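Long-range contact in amidase, hydantoinase/carbamoylase family (Burkholderia vietnamiensis, PDB 5I4M), which probably hydrolyses N-carbamoyl-L-amino acids as a zinc-dependent amidase of the peptidase M20 family, working as a dimer with two metal ions per subunit: residues Leu204-Gln214 and His379-Thr390. Residues are numbered along the deposited sequence; the frame is centred on the assembly and turned at random.
Sequences LHAAFELHIEQ and HDACYLAQVAPT. With ZN (zinc ion), chain C; 3PG (3-phosphoglyceric acid), chain E.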
ATOM      1  N   LEU A 204      33.276 -26.803  -0.194  1.00 16.61           N
ATOM      2  CA  LEU A 204      34.055 -25.591  -0.002  1.00 12.70           C
ATOM      3  C   LEU A 204      35.051 -25.823   1.123  1.00 13.25           C
ATOM      4  O   LEU A 204      34.707 -26.403   2.155  1.00 15.60           O
ATOM      5  CB  LEU A 204      33.151 -24.401   0.336  1.00 13.30           C
ATOM      6  CG  LEU A 204      31.974 -24.164  -0.618  1.00 15.24           C
ATOM      7  CD1 LEU A 204      31.106 -22.991  -0.153  1.00 12.70           C
ATOM      8  CD2 LEU A 204      32.464 -23.941  -2.044  1.00 14.81           C
ATOM      9  N   HIS A 205      36.286 -25.371   0.920  1.00 12.19           N
ATOM     10  CA  HIS A 205      37.296 -25.513   1.963  1.00 12.30           C
ATOM     11  C   HIS A 205      37.014 -24.574   3.129  1.00 15.95           C
ATOM     12  O   HIS A 205      37.124 -24.972   4.297  1.00 17.24           O
ATOM     13  CB  HIS A 205      38.686 -25.250   1.388  1.00 14.25           C
ATOM     14  CG  HIS A 205      39.788 -25.430   2.380  1.00 16.66           C
ATOM     15  ND1 HIS A 205      40.042 -26.636   2.995  1.00 19.21           N
ATOM     16  CD2 HIS A 205      40.698 -24.557   2.870  1.00 15.53           C
ATOM     17  CE1 HIS A 205      41.066 -26.499   3.819  1.00 17.18           C
ATOM     18  NE2 HIS A 205      41.481 -25.246   3.762  1.00 17.29           N
ATOM     19  N   ALA A 206      36.652 -23.327   2.830  1.00 12.40           N
ATOM     20  CA  ALA A 206      36.321 -22.323   3.833  1.00 13.01           C
ATOM     21  C   ALA A 206      35.628 -21.175   3.124  1.00 16.08           C
ATOM     22  O   ALA A 206      35.783 -20.996   1.915  1.00 16.90           O
ATOM     23  CB  ALA A 206      37.560 -21.820   4.579  1.00 12.55           C
ATOM     24  N   ALA A 207      34.869 -20.394   3.892  1.00  9.88           N
ATOM     25  CA  ALA A 207      34.136 -19.261   3.345  1.00  9.48           C
ATOM     26  C   ALA A 207      34.230 -18.090   4.311  1.00  9.40           C
ATOM     27  O   ALA A 207      34.205 -18.280   5.530  1.00 10.62           O
ATOM     28  CB  ALA A 207      32.668 -19.618   3.089  1.00 12.03           C
ATOM     29  N   PHE A 208      34.386 -16.883   3.763  1.00  8.99           N
ATOM     30  CA  PHE A 208      34.388 -15.655   4.544  1.00  9.12           C
ATOM     31  C   PHE A 208      33.535 -14.633   3.809  1.00  8.43           C
ATOM     32  O   PHE A 208      33.634 -14.519   2.588  1.00 14.22           O
ATOM     33  CB  PHE A 208      35.801 -15.071   4.724  1.00  8.95           C
ATOM     34  CG  PHE A 208      36.747 -15.956   5.478  1.00  9.48           C
ATOM     35  CD1 PHE A 208      36.854 -15.862   6.855  1.00 11.72           C
ATOM     36  CD2 PHE A 208      37.548 -16.866   4.806  1.00 13.81           C
ATOM     37  CE1 PHE A 208      37.730 -16.679   7.556  1.00 14.71           C
ATOM     38  CE2 PHE A 208      38.429 -17.675   5.488  1.00 15.33           C
ATOM     39  CZ  PHE A 208      38.522 -17.584   6.872  1.00 15.86           C
ATOM     40  N   GLU A 209      32.715 -13.884   4.540  1.00  8.12           N
ATOM     41  CA  GLU A 209      31.979 -12.771   3.954  1.00  7.87           C
ATOM     42  C   GLU A 209      32.314 -11.483   4.699  1.00 10.10           C
ATOM     43  O   GLU A 209      32.235 -11.419   5.930  1.00  7.75           O
ATOM     44  CB  GLU A 209      30.466 -13.022   3.965  1.00  7.59           C
ATOM     45  CG  GLU A 209      29.642 -11.828   3.421  1.00  7.35           C
ATOM     46  CD  GLU A 209      28.191 -12.181   3.158  1.00 10.88           C
ATOM     47  OE1 GLU A 209      27.819 -13.342   3.413  1.00 10.60           O
ATOM     48  OE2 GLU A 209      27.425 -11.313   2.669  1.00  9.91           O
ATOM     49  N   LEU A 210      32.691 -10.467   3.943  1.00  7.86           N
ATOM     50  CA  LEU A 210      32.966  -9.129   4.444  1.00  7.87           C
ATOM     51  C   LEU A 210      31.709  -8.273   4.277  1.00  7.63           C
ATOM     52  O   LEU A 210      31.088  -8.282   3.208  1.00  8.72           O
ATOM     53  CB  LEU A 210      34.152  -8.541   3.666  1.00  8.18           C
ATOM     54  CG  LEU A 210      34.468  -7.055   3.801  1.00 10.42           C
ATOM     55  CD1 LEU A 210      34.896  -6.731   5.213  1.00  8.36           C
ATOM     56  CD2 LEU A 210      35.569  -6.689   2.790  1.00 13.73           C
ATOM     57  N   HIS A 211      31.314  -7.556   5.331  1.00  7.49           N
ATOM     58  CA  HIS A 211      30.053  -6.813   5.291  1.00  9.94           C
ATOM     59  C   HIS A 211      30.123  -5.634   6.251  1.00 10.37           C
ATOM     60  O   HIS A 211      30.855  -5.673   7.240  1.00  8.90           O
ATOM     61  CB  HIS A 211      28.886  -7.725   5.683  1.00  8.38           C
ATOM     62  CG  HIS A 211      27.566  -7.319   5.105  1.00  6.86           C
ATOM     63  ND1 HIS A 211      26.844  -6.240   5.572  1.00  8.30           N
ATOM     64  CD2 HIS A 211      26.821  -7.875   4.118  1.00  6.63           C
ATOM     65  CE1 HIS A 211      25.711  -6.146   4.891  1.00  9.24           C
ATOM     66  NE2 HIS A 211      25.675  -7.124   4.002  1.00  7.70           N
ATOM     67  N   ILE A 212      29.355  -4.577   5.967  1.00 10.49           N
ATOM     68  CA  ILE A 212      29.236  -3.521   6.966  1.00 10.20           C
ATOM     69  C   ILE A 212      28.365  -4.033   8.109  1.00  7.95           C
ATOM     70  O   ILE A 212      27.494  -4.895   7.919  1.00  6.94           O
ATOM     71  CB  ILE A 212      28.665  -2.215   6.381  1.00 12.13           C
ATOM     72  CG1 ILE A 212      27.310  -2.469   5.718  1.00 12.44           C
ATOM     73  CG2 ILE A 212      29.649  -1.584   5.394  1.00  8.19           C
ATOM     74  CD1 ILE A 212      26.455  -1.220   5.630  1.00  7.23           C
ATOM     75  N   GLU A 213      28.588  -3.483   9.304  1.00  9.47           N
ATOM     76  CA  GLU A 213      27.885  -3.975  10.490  1.00 12.03           C
ATOM     77  C   GLU A 213      26.366  -3.839  10.365  1.00 11.86           C
ATOM     78  O   GLU A 213      25.618  -4.725  10.804  1.00 10.97           O
ATOM     79  CB  GLU A 213      28.365  -3.229  11.730  1.00  9.50           C
ATOM     80  CG  GLU A 213      27.639  -3.702  12.987  1.00  8.73           C
ATOM     81  CD  GLU A 213      27.863  -2.786  14.170  1.00 11.84           C
ATOM     82  OE1 GLU A 213      27.000  -2.755  15.066  1.00 12.17           O
ATOM     83  OE2 GLU A 213      28.887  -2.086  14.192  1.00 11.93           O
ATOM     84  N   GLN A 214      25.896  -2.717   9.811  1.00  9.78           N
ATOM     85  CA  GLN A 214      24.484  -2.352   9.724  1.00  9.64           C
ATOM     86  C   GLN A 214      23.892  -2.009  11.085  1.00 11.71           C
ATOM     87  O   GLN A 214      22.666  -1.958  11.237  1.00 15.15           O
ATOM     88  CB  GLN A 214      23.661  -3.449   9.039  1.00  6.54           C
ATOM     89  CG  GLN A 214      24.199  -3.777   7.655  1.00  6.89           C
ATOM     90  CD  GLN A 214      23.417  -4.876   6.987  1.00 12.38           C
ATOM     91  OE1 GLN A 214      23.509  -6.032   7.390  1.00  9.49           O
ATOM     92  NE2 GLN A 214      22.645  -4.525   5.957  1.00  8.47           N
ATOM     93  N   HIS A 379      22.961 -13.083   6.375  1.00  8.44           N
ATOM     94  CA  HIS A 379      23.886 -13.010   5.259  1.00  6.91           C
ATOM     95  C   HIS A 379      23.962 -14.375   4.608  1.00 10.61           C
ATOM     96  O   HIS A 379      23.669 -15.390   5.236  1.00 11.29           O
ATOM     97  CB  HIS A 379      25.275 -12.571   5.720  1.00  7.94           C
ATOM     98  CG  HIS A 379      25.244 -11.337   6.550  1.00  8.42           C
ATOM     99  ND1 HIS A 379      25.119 -10.081   5.998  1.00  9.77           N
ATOM    100  CD2 HIS A 379      25.270 -11.164   7.892  1.00  8.85           C
ATOM    101  CE1 HIS A 379      25.092  -9.183   6.968  1.00 11.30           C
ATOM    102  NE2 HIS A 379      25.189  -9.813   8.126  1.00 10.21           N
ATOM    103  N   ASP A 380      24.366 -14.392   3.339  1.00  7.08           N
ATOM    104  CA  ASP A 380      24.586 -15.672   2.684  1.00  8.80           C
ATOM    105  C   ASP A 380      25.548 -16.542   3.481  1.00  8.76           C
ATOM    106  O   ASP A 380      25.383 -17.764   3.522  1.00  9.53           O
ATOM    107  CB  ASP A 380      25.083 -15.441   1.261  1.00 10.99           C
ATOM    108  CG  ASP A 380      24.061 -14.699   0.418  1.00 11.73           C
ATOM    109  OD1 ASP A 380      22.982 -15.271   0.180  1.00 12.07           O
ATOM    110  OD2 ASP A 380      24.327 -13.546  -0.008  1.00 14.38           O
ATOM    111  N   ALA A 381      26.517 -15.924   4.167  1.00  8.25           N
ATOM    112  CA  ALA A 381      27.434 -16.676   5.018  1.00  7.58           C
ATOM    113  C   ALA A 381      26.705 -17.506   6.078  1.00 10.48           C
ATOM    114  O   ALA A 381      27.223 -18.545   6.505  1.00 11.56           O
ATOM    115  CB  ALA A 381      28.419 -15.722   5.692  1.00 11.64           C
ATOM    116  N   CYS A 382      25.522 -17.070   6.532  1.00  7.91           N
ATOM    117  CA  CYS A 382      24.800 -17.858   7.538  1.00  9.60           C
ATOM    118  C   CYS A 382      24.421 -19.228   7.002  1.00  9.80           C
ATOM    119  O   CYS A 382      24.423 -20.218   7.746  1.00  9.37           O
ATOM    120  CB  CYS A 382      23.547 -17.121   8.015  1.00  8.75           C
ATOM    121  SG  CYS A 382      23.902 -15.490   8.732  1.00 12.76           S
ATOM    122  N   TYR A 383      24.082 -19.311   5.714  1.00  7.73           N
ATOM    123  CA  TYR A 383      23.796 -20.614   5.126  1.00  8.08           C
ATOM    124  C   TYR A 383      25.065 -21.362   4.745  1.00 11.01           C
ATOM    125  O   TYR A 383      25.132 -22.589   4.894  1.00  9.83           O
ATOM    126  CB  TYR A 383      22.872 -20.442   3.920  1.00  8.85           C
ATOM    127  CG  TYR A 383      21.409 -20.343   4.316  1.00  8.29           C
ATOM    128  CD1 TYR A 383      20.878 -21.176   5.294  1.00 11.48           C
ATOM    129  CD2 TYR A 383      20.560 -19.412   3.716  1.00  7.48           C
ATOM    130  CE1 TYR A 383      19.527 -21.100   5.651  1.00  8.32           C
ATOM    131  CE2 TYR A 383      19.219 -19.325   4.072  1.00  8.14           C
ATOM    132  CZ  TYR A 383      18.710 -20.165   5.040  1.00 10.41           C
ATOM    133  OH  TYR A 383      17.376 -20.082   5.388  1.00 10.69           O
ATOM    134  N   LEU A 384      26.092 -20.659   4.267  1.00 10.29           N
ATOM    135  CA  LEU A 384      27.343 -21.344   3.966  1.00  8.80           C
ATOM    136  C   LEU A 384      27.915 -22.020   5.201  1.00  9.77           C
ATOM    137  O   LEU A 384      28.549 -23.076   5.091  1.00  9.48           O
ATOM    138  CB  LEU A 384      28.365 -20.366   3.398  1.00  8.99           C
ATOM    139  CG  LEU A 384      27.936 -19.729   2.084  1.00 11.52           C
ATOM    140  CD1 LEU A 384      29.044 -18.819   1.540  1.00 10.95           C
ATOM    141  CD2 LEU A 384      27.587 -20.812   1.089  1.00 14.93           C
ATOM    142  N   ALA A 385      27.689 -21.436   6.383  1.00  8.78           N
ATOM    143  CA  ALA A 385      28.210 -22.025   7.612  1.00 10.77           C
ATOM    144  C   ALA A 385      27.668 -23.423   7.864  1.00 12.23           C
ATOM    145  O   ALA A 385      28.295 -24.189   8.601  1.00 12.41           O
ATOM    146  CB  ALA A 385      27.890 -21.131   8.813  1.00  9.43           C
ATOM    147  N   GLN A 386      26.524 -23.775   7.270  1.00 12.03           N
ATOM    148  CA  GLN A 386      25.969 -25.111   7.460  1.00 13.20           C
ATOM    149  C   GLN A 386      26.727 -26.174   6.677  1.00 15.79           C
ATOM    150  O   GLN A 386      26.605 -27.364   6.993  1.00 14.09           O
ATOM    151  CB  GLN A 386      24.490 -25.133   7.058  1.00  9.71           C
ATOM    152  CG  GLN A 386      23.593 -24.216   7.902  1.00 13.76           C
ATOM    153  CD  GLN A 386      22.118 -24.517   7.701  1.00 15.80           C
ATOM    154  OE1 GLN A 386      21.757 -25.607   7.258  1.00 14.95           O
ATOM    155  NE2 GLN A 386      21.259 -23.550   8.018  1.00  9.90           N
ATOM    156  N   VAL A 387      27.495 -25.788   5.661  1.00 10.33           N
ATOM    157  CA  VAL A 387      28.147 -26.753   4.782  1.00 10.86           C
ATOM    158  C   VAL A 387      29.651 -26.573   4.701  1.00 16.33           C
ATOM    159  O   VAL A 387      30.332 -27.455   4.157  1.00 14.05           O
ATOM    160  CB  VAL A 387      27.534 -26.726   3.363  1.00 11.42           C
ATOM    161  CG1 VAL A 387      26.075 -27.164   3.421  1.00 13.17           C
ATOM    162  CG2 VAL A 387      27.675 -25.336   2.734  1.00 12.74           C
ATOM    163  N   ALA A 388      30.207 -25.488   5.234  1.00 12.76           N
ATOM    164  CA  ALA A 388      31.642 -25.275   5.143  1.00 14.66           C
ATOM    165  C   ALA A 388      32.075 -24.418   6.316  1.00 15.05           C
ATOM    166  O   ALA A 388      31.275 -23.620   6.818  1.00 12.21           O
ATOM    167  CB  ALA A 388      32.023 -24.585   3.824  1.00 12.45           C
ATOM    168  N   PRO A 389      33.321 -24.546   6.769  1.00 11.68           N
ATOM    169  CA  PRO A 389      33.826 -23.636   7.813  1.00 10.49           C
ATOM    170  C   PRO A 389      33.743 -22.197   7.330  1.00 12.54           C
ATOM    171  O   PRO A 389      34.325 -21.844   6.308  1.00 15.03           O
ATOM    172  CB  PRO A 389      35.284 -24.083   8.004  1.00 14.33           C
ATOM    173  CG  PRO A 389      35.384 -25.432   7.378  1.00 16.55           C
ATOM    174  CD  PRO A 389      34.338 -25.515   6.314  1.00 14.47           C
ATOM    175  N   THR A 390      33.000 -21.367   8.071  1.00 10.84           N
ATOM    176  CA  THR A 390      32.631 -20.021   7.627  1.00 11.71           C
ATOM    177  C   THR A 390      32.714 -19.040   8.790  1.00 12.87           C
ATOM    178  O   THR A 390      32.369 -19.392   9.916  1.00 11.09           O
ATOM    179  CB  THR A 390      31.191 -20.003   7.080  1.00 11.22           C
ATOM    180  OG1 THR A 390      31.060 -20.932   5.999  1.00 12.89           O
ATOM    181  CG2 THR A 390      30.760 -18.594   6.617  1.00  8.51           C
TER
HETATM  182 ZN    ZN C 501      23.673  -7.566   3.100  0.75 10.74          ZN
HETATM  183  C1  3PG E 503      18.101  -9.367   6.569  0.84 11.34           C
HETATM  184  O1  3PG E 503      17.131  -8.587   6.565  0.84  7.50           O
HETATM  185  O2  3PG E 503      18.809  -9.560   7.581  0.84  7.96           O
HETATM  186  C2  3PG E 503      18.415 -10.098   5.295  0.84 16.11           C
HETATM  187  O3  3PG E 503      19.203 -11.269   5.576  0.84 23.09           O
HETATM  188  C3  3PG E 503      19.204  -9.170   4.400  0.84 12.18           C
HETATM  189  O1P 3PG E 503      20.461  -8.877   5.015  0.84 10.20           O
HETATM  190  P   3PG E 503      21.342  -7.611   4.466  0.84 21.06           P
HETATM  191  O2P 3PG E 503      21.321  -7.698   2.958  0.84 12.66           O
HETATM  192  O3P 3PG E 503      20.591  -6.395   4.991  0.84  7.41           O
HETATM  193  O4P 3PG E 503      22.736  -7.852   5.071  0.84 15.10           O
HETATM  194  O   HOH W   1      31.131 -27.171   1.524  1.00 20.31           O
HETATM  195  O   HOH W   2      25.040 -11.977   2.120  1.00  8.34           O
HETATM  196  O   HOH W   3      24.748  -7.148   9.534  1.00 15.77           O
HETATM  197  O   HOH W   4      24.085  -9.690   3.407  1.00 10.03           O
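His211 and His379 meet in a T-shaped pair at one of the two zinc sites of this M20-family catalytic domain, a worked example of a metal ligand gripped at both nitrogens and covered on one face. An edge of the His379 ring, led by CE1, sits over the centre of the His211 face, with the planes 59° apart. His211 NE2 binds zinc at 2.2 Å, sharing it with His104, Asp115, a water and two phosphate oxygens of 3-phosphoglycerate; that water is also hydrogen-bonded to His379 ND1. The zinc bond at NE2 and the hydrogen bond from ND1, nearly in the ring plane, to Ile212 O (2.8 Å) together fix the turn of the His211 ring. Gln214 NE2 donates a hydrogen bond to phosphate O3P at 2.9 Å.

One step out, the Glu209 side chain, extended with CG anti to the backbone N (chi1 177°), lays its carboxylate beside His379 CB. OE1 accepts from Ala381 N, 3.0 Å away at the start of helix 380-384, while OE2 takes Ser103 OG and a water shared with Asp380. Strand 206-212 runs antiparallel to that helix, and Ala207 CB packs on Leu384 CD1. Beyond the helix the chain returns to pair in parallel with strand 206-212, where Ala207 N donates to Pro389 O at 2.9 Å.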